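Local coordinates for lipoprotein (Mycoplasma mycoides subsp. capri, PDB 7ADK) that probably acts as a clan PA (chymotrypsin-like) peptidase of the mycoplasma DUF31 family, at residues 538-543 with 771-776; 288-293 with 445-450. One frame throughout, in Å; residues are numbered along the deposited sequence.

Interaction 1: 538-543 with 771-776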
# COMPACT_ATOMS: atom_id res chain seq x y z
N ALA B 538 -17.16 -19.16 23.65
CA ALA B 538 -16.53 -17.88 23.33
C ALA B 538 -15.41 -18.11 22.32
O ALA B 538 -14.67 -19.08 22.48
CB ALA B 538 -15.99 -17.27 24.61
N ASP B 539 -15.26 -17.27 21.30
CA ASP B 539 -14.29 -17.53 20.24
C ASP B 539 -12.84 -17.28 20.69
O ASP B 539 -12.23 -16.26 20.40
CB ASP B 539 -14.72 -16.78 18.97
CG ASP B 539 -14.05 -17.30 17.69
OD1 ASP B 539 -13.60 -18.46 17.68
OD2 ASP B 539 -13.95 -16.56 16.69
N PHE B 540 -12.27 -18.22 21.45
CA PHE B 540 -10.91 -18.22 21.98
C PHE B 540 -10.33 -19.65 22.04
O PHE B 540 -11.02 -20.56 22.50
CB PHE B 540 -10.91 -17.56 23.37
CG PHE B 540 -9.62 -17.75 24.15
CD1 PHE B 540 -8.41 -17.26 23.65
CD2 PHE B 540 -9.63 -18.46 25.36
CE1 PHE B 540 -7.21 -17.49 24.33
CE2 PHE B 540 -8.43 -18.68 26.06
CZ PHE B 540 -7.22 -18.19 25.55
N ALA B 541 -9.09 -19.87 21.62
CA ALA B 541 -8.45 -21.17 21.64
C ALA B 541 -6.95 -21.04 21.94
O ALA B 541 -6.37 -19.98 21.71
CB ALA B 541 -8.73 -21.88 20.32
N ILE B 542 -6.31 -22.09 22.43
CA ILE B 542 -4.88 -22.08 22.76
C ILE B 542 -4.16 -23.21 22.04
O ILE B 542 -4.47 -24.38 22.26
CB ILE B 542 -4.64 -22.12 24.28
CG1 ILE B 542 -5.46 -21.04 25.00
CG2 ILE B 542 -3.14 -21.97 24.58
CD1 ILE B 542 -5.38 -21.12 26.52
N VAL B 543 -3.21 -22.88 21.18
CA VAL B 543 -2.46 -23.80 20.32
C VAL B 543 -1.06 -24.04 20.87
O VAL B 543 -0.31 -23.12 21.17
CB VAL B 543 -2.37 -23.25 18.89
CG1 VAL B 543 -1.44 -24.08 17.99
CG2 VAL B 543 -3.77 -23.20 18.26
N LEU B 771 -6.34 -8.65 27.94
CA LEU B 771 -7.66 -8.18 28.38
C LEU B 771 -8.80 -8.83 27.61
O LEU B 771 -9.72 -9.38 28.22
CB LEU B 771 -7.67 -6.64 28.28
CG LEU B 771 -9.02 -5.97 28.55
CD1 LEU B 771 -9.54 -6.23 29.95
CD2 LEU B 771 -8.86 -4.46 28.39
N ALA B 772 -8.73 -8.81 26.28
CA ALA B 772 -9.73 -9.44 25.43
C ALA B 772 -9.14 -10.01 24.14
O ALA B 772 -8.02 -9.70 23.78
CB ALA B 772 -10.89 -8.47 25.19
N VAL B 773 -9.88 -10.85 23.42
CA VAL B 773 -9.47 -11.47 22.15
C VAL B 773 -10.41 -11.08 21.03
O VAL B 773 -11.55 -11.50 21.02
CB VAL B 773 -9.45 -13.01 22.25
CG1 VAL B 773 -8.63 -13.56 21.10
CG2 VAL B 773 -8.89 -13.50 23.57
N TYR B 774 -9.96 -10.30 20.05
CA TYR B 774 -10.80 -9.88 18.93
C TYR B 774 -11.09 -11.01 17.95
O TYR B 774 -10.19 -11.78 17.61
CB TYR B 774 -10.13 -8.73 18.22
CG TYR B 774 -10.97 -8.08 17.16
CD1 TYR B 774 -11.85 -7.04 17.51
CD2 TYR B 774 -10.80 -8.44 15.81
CE1 TYR B 774 -12.51 -6.33 16.51
CE2 TYR B 774 -11.48 -7.74 14.81
CZ TYR B 774 -12.32 -6.67 15.16
OH TYR B 774 -12.87 -5.90 14.19
N HIS B 775 -12.32 -11.09 17.45
CA HIS B 775 -12.71 -12.17 16.53
C HIS B 775 -13.66 -11.81 15.38
O HIS B 775 -13.54 -12.41 14.32
CB HIS B 775 -13.26 -13.37 17.31
CG HIS B 775 -14.67 -13.22 17.80
ND1 HIS B 775 -15.05 -12.62 19.00
CD2 HIS B 775 -15.78 -13.66 17.16
CE1 HIS B 775 -16.38 -12.74 19.05
NE2 HIS B 775 -16.84 -13.35 17.96
N ALA B 776 -14.54 -10.83 15.53
CA ALA B 776 -15.48 -10.42 14.49
C ALA B 776 -15.32 -8.94 14.16
O ALA B 776 -15.16 -8.13 15.06
CB ALA B 776 -16.90 -10.73 14.95
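The methylene of Asp-539 lies over one face of the His-775 imidazole, its carboxylate nearly perpendicular to the ring, the planes 86° apart. The CH-pi contact runs from Asp-539 CB to the centroid of the His-775 ring (3.9 Å), with CB displaced toward the rim. His-775 CG sits between its backbone N and carbonyl carbon (chi1 77°), and from there the ring turns a face to Asp-539 CB. In Asp-539, CG turns anti to the backbone N (chi1 -162°) and sets OD2 against His-775 CB, 3.3 Å away, and the CG-CD2 side of the ring. OD2 is bonded elsewhere, to His-450 ND1 and Asn-448 ND2. Asp-539 is also the centre of an inverse gamma turn, closed by a weak bond from Phe-540 N to Ala-538 O (2.7 Å), just ahead of strand 541-546. The residue that ends the turn, Phe-540, touches Val-773 CG2 through CD1 (3.8 Å), the methyl approaching the ring obliquely. Trp-427, Met-429 and Phe-789, the last in an edge-to-face stack with Phe-540, close round this apolar pair. The contact thus joins the two sheets of the fold where strand 769-778 passes the start of strand 541-546, as expected at the interface between the two barrels of a chymotrypsin-like peptidase. His-775 gives Asp-539 no hydrogen bond and meets its CB and OD2 by van der Waals contact, while that same oxygen is held by His-450 and Asn-448, an arrangement consistent with the aspartate of a catalytic triad.

Interaction 2: 288-293 with 445-450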
# COMPACT_ATOMS: atom_id res chain seq x y z
N PRO B 288 3.05 -14.01 15.47
CA PRO B 288 2.85 -14.64 14.20
C PRO B 288 1.52 -14.29 13.55
O PRO B 288 0.43 -14.54 14.07
CB PRO B 288 2.98 -16.12 14.48
CG PRO B 288 2.65 -16.31 15.95
CD PRO B 288 2.45 -14.88 16.46
N ASN B 289 1.64 -13.72 12.37
CA ASN B 289 0.65 -13.87 11.33
C ASN B 289 0.83 -15.33 10.92
O ASN B 289 1.94 -15.73 10.56
CB ASN B 289 1.05 -12.92 10.20
CG ASN B 289 0.21 -13.01 8.96
OD1 ASN B 289 -0.82 -13.65 8.90
ND2 ASN B 289 0.63 -12.36 7.91
N GLU B 290 -0.18 -16.17 11.09
CA GLU B 290 -0.04 -17.62 10.85
C GLU B 290 -0.93 -18.11 9.73
O GLU B 290 -2.02 -17.59 9.50
CB GLU B 290 -0.21 -18.41 12.16
CG GLU B 290 -1.59 -18.18 12.81
CD GLU B 290 -2.12 -19.38 13.61
OE1 GLU B 290 -1.39 -20.39 13.79
OE2 GLU B 290 -3.30 -19.31 14.03
N GLU B 291 -0.45 -19.15 9.04
CA GLU B 291 -1.10 -19.82 7.92
C GLU B 291 -1.11 -21.34 8.14
O GLU B 291 -0.09 -21.92 8.51
CB GLU B 291 -0.38 -19.50 6.59
CG GLU B 291 -0.29 -18.02 6.18
CD GLU B 291 1.13 -17.41 6.32
OE1 GLU B 291 1.71 -17.43 7.42
OE2 GLU B 291 1.66 -16.88 5.31
N TYR B 292 -2.24 -21.99 7.86
CA TYR B 292 -2.36 -23.44 7.75
C TYR B 292 -2.83 -23.81 6.34
O TYR B 292 -3.92 -23.38 5.95
CB TYR B 292 -3.36 -23.97 8.78
CG TYR B 292 -2.99 -23.71 10.22
CD1 TYR B 292 -1.87 -24.35 10.75
CD2 TYR B 292 -3.75 -22.83 11.01
CE1 TYR B 292 -1.50 -24.16 12.08
CE2 TYR B 292 -3.35 -22.59 12.34
CZ TYR B 292 -2.23 -23.25 12.88
OH TYR B 292 -1.79 -22.97 14.12
N LYS B 293 -2.06 -24.59 5.59
CA LYS B 293 -2.38 -24.91 4.19
C LYS B 293 -2.85 -26.36 4.07
O LYS B 293 -2.18 -27.27 4.55
CB LYS B 293 -1.17 -24.56 3.32
CG LYS B 293 -1.61 -23.96 1.98
CD LYS B 293 -0.42 -23.58 1.07
CE LYS B 293 -0.89 -22.75 -0.13
NZ LYS B 293 0.11 -22.74 -1.24
N PHE B 445 0.24 -20.64 22.33
CA PHE B 445 -0.19 -19.44 21.63
C PHE B 445 -1.70 -19.23 21.79
O PHE B 445 -2.48 -20.13 21.52
CB PHE B 445 0.19 -19.58 20.15
CG PHE B 445 1.69 -19.58 19.85
CD1 PHE B 445 2.47 -20.75 19.95
CD2 PHE B 445 2.30 -18.38 19.43
CE1 PHE B 445 3.84 -20.71 19.66
CE2 PHE B 445 3.67 -18.35 19.11
CZ PHE B 445 4.44 -19.51 19.23
N GLY B 446 -2.12 -18.04 22.24
CA GLY B 446 -3.51 -17.64 22.29
C GLY B 446 -3.99 -17.19 20.92
O GLY B 446 -3.30 -16.48 20.20
N THR B 447 -5.16 -17.63 20.51
CA THR B 447 -5.78 -17.31 19.22
C THR B 447 -7.29 -17.40 19.39
O THR B 447 -7.77 -17.47 20.53
CB THR B 447 -5.21 -18.24 18.12
OG1 THR B 447 -5.62 -17.77 16.87
CG2 THR B 447 -5.62 -19.70 18.24
N ASN B 448 -8.06 -17.45 18.31
CA ASN B 448 -9.49 -17.74 18.37
C ASN B 448 -9.88 -19.05 17.67
O ASN B 448 -9.17 -19.61 16.85
CB ASN B 448 -10.29 -16.53 17.95
CG ASN B 448 -10.14 -16.20 16.51
OD1 ASN B 448 -9.06 -16.12 15.96
ND2 ASN B 448 -11.23 -16.02 15.83
N SER B 449 -11.02 -19.60 18.08
CA SER B 449 -11.46 -20.96 17.76
C SER B 449 -11.76 -21.20 16.27
O SER B 449 -11.36 -22.22 15.73
CB SER B 449 -12.68 -21.32 18.60
OG SER B 449 -12.89 -22.69 18.60
N HIS B 450 -12.35 -20.24 15.56
CA HIS B 450 -12.48 -20.39 14.11
C HIS B 450 -11.16 -20.30 13.32
O HIS B 450 -11.13 -20.67 12.15
CB HIS B 450 -13.55 -19.47 13.54
CG HIS B 450 -13.12 -18.06 13.27
ND1 HIS B 450 -13.39 -16.97 14.04
CD2 HIS B 450 -12.56 -17.60 12.11
CE1 HIS B 450 -13.02 -15.87 13.37
NE2 HIS B 450 -12.48 -16.21 12.20
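Pro-288 and Glu-290 face Phe-445 and Thr-447 from backbones that stay well apart, the nearest CA atoms, those of Pro-288 and Phe-445, being 9.4 Å from each other, so the segments meet through side chains alone. Strands 289-293 and 442-447 flank the strand they share, 421-433, pairing antiparallel with it, and their side chains meet over its face, where Met-426 touches both Glu-290 and Phe-445, in a curled sheet consistent with the N-terminal barrel of a chymotrypsin-like fold. At one end the pyrrolidine of Pro-288 presents CG to the ring of Phe-445, 3.9 Å from CE2, in an oblique approach. Phe-445 CG lies anti to the carbonyl carbon (chi1 -67°), and the aromatic ring reaches from there toward the proline; Val-545 also packs against it, and Leu-464 lies against Pro-288. Two residues further along each segment, Glu-290 comes at about a right angle to Thr-447. The distance from Glu-290 OE2 to Thr-447 OG1, 4.0 Å, is too long for a hydrogen bond, and the threonine hydroxyl bonds instead to the backbone oxygen of Thr-425. Glu-290 starts from the congested side of its backbone, CG between N and the carbonyl carbon, and then runs extended into the buried interior. Such burial would probably favour its neutral form. Tyr-292, whose CB points to the same side of strand 289-293, brings its hydroxyl back to the carboxylate. A weak hydrogen bond reaches the other oxygen of the glutamate: Tyr-292 OH donates to Glu-290 OE1 over 2.6 Å.

Interactions 1 and 2, their centres about 10 Å apart, share the antiparallel sheet in which strands 442-447 and 541-546 are neighbours; the backbone bond from Phe-445 N to Val-543 O (2.8 Å) joins them directly. Interaction 2 lies within that curled sheet, whereas interaction 1 reaches out to the second sheet. They converge at His-450, on the helix that follows strand 442-447: its ND1 lies 2.7 Å from Asp-539 OD2, a probable hydrogen bond, and Asp-539 OD1 comes within 2.8 Å of Ser-449 N. This histidine-aspartate pair fits the active site of a clan PA peptidase, which would place interaction 1 at the catalytic centre, and strand 442-447 of interaction 2 would lead directly to the helix that carries His-450.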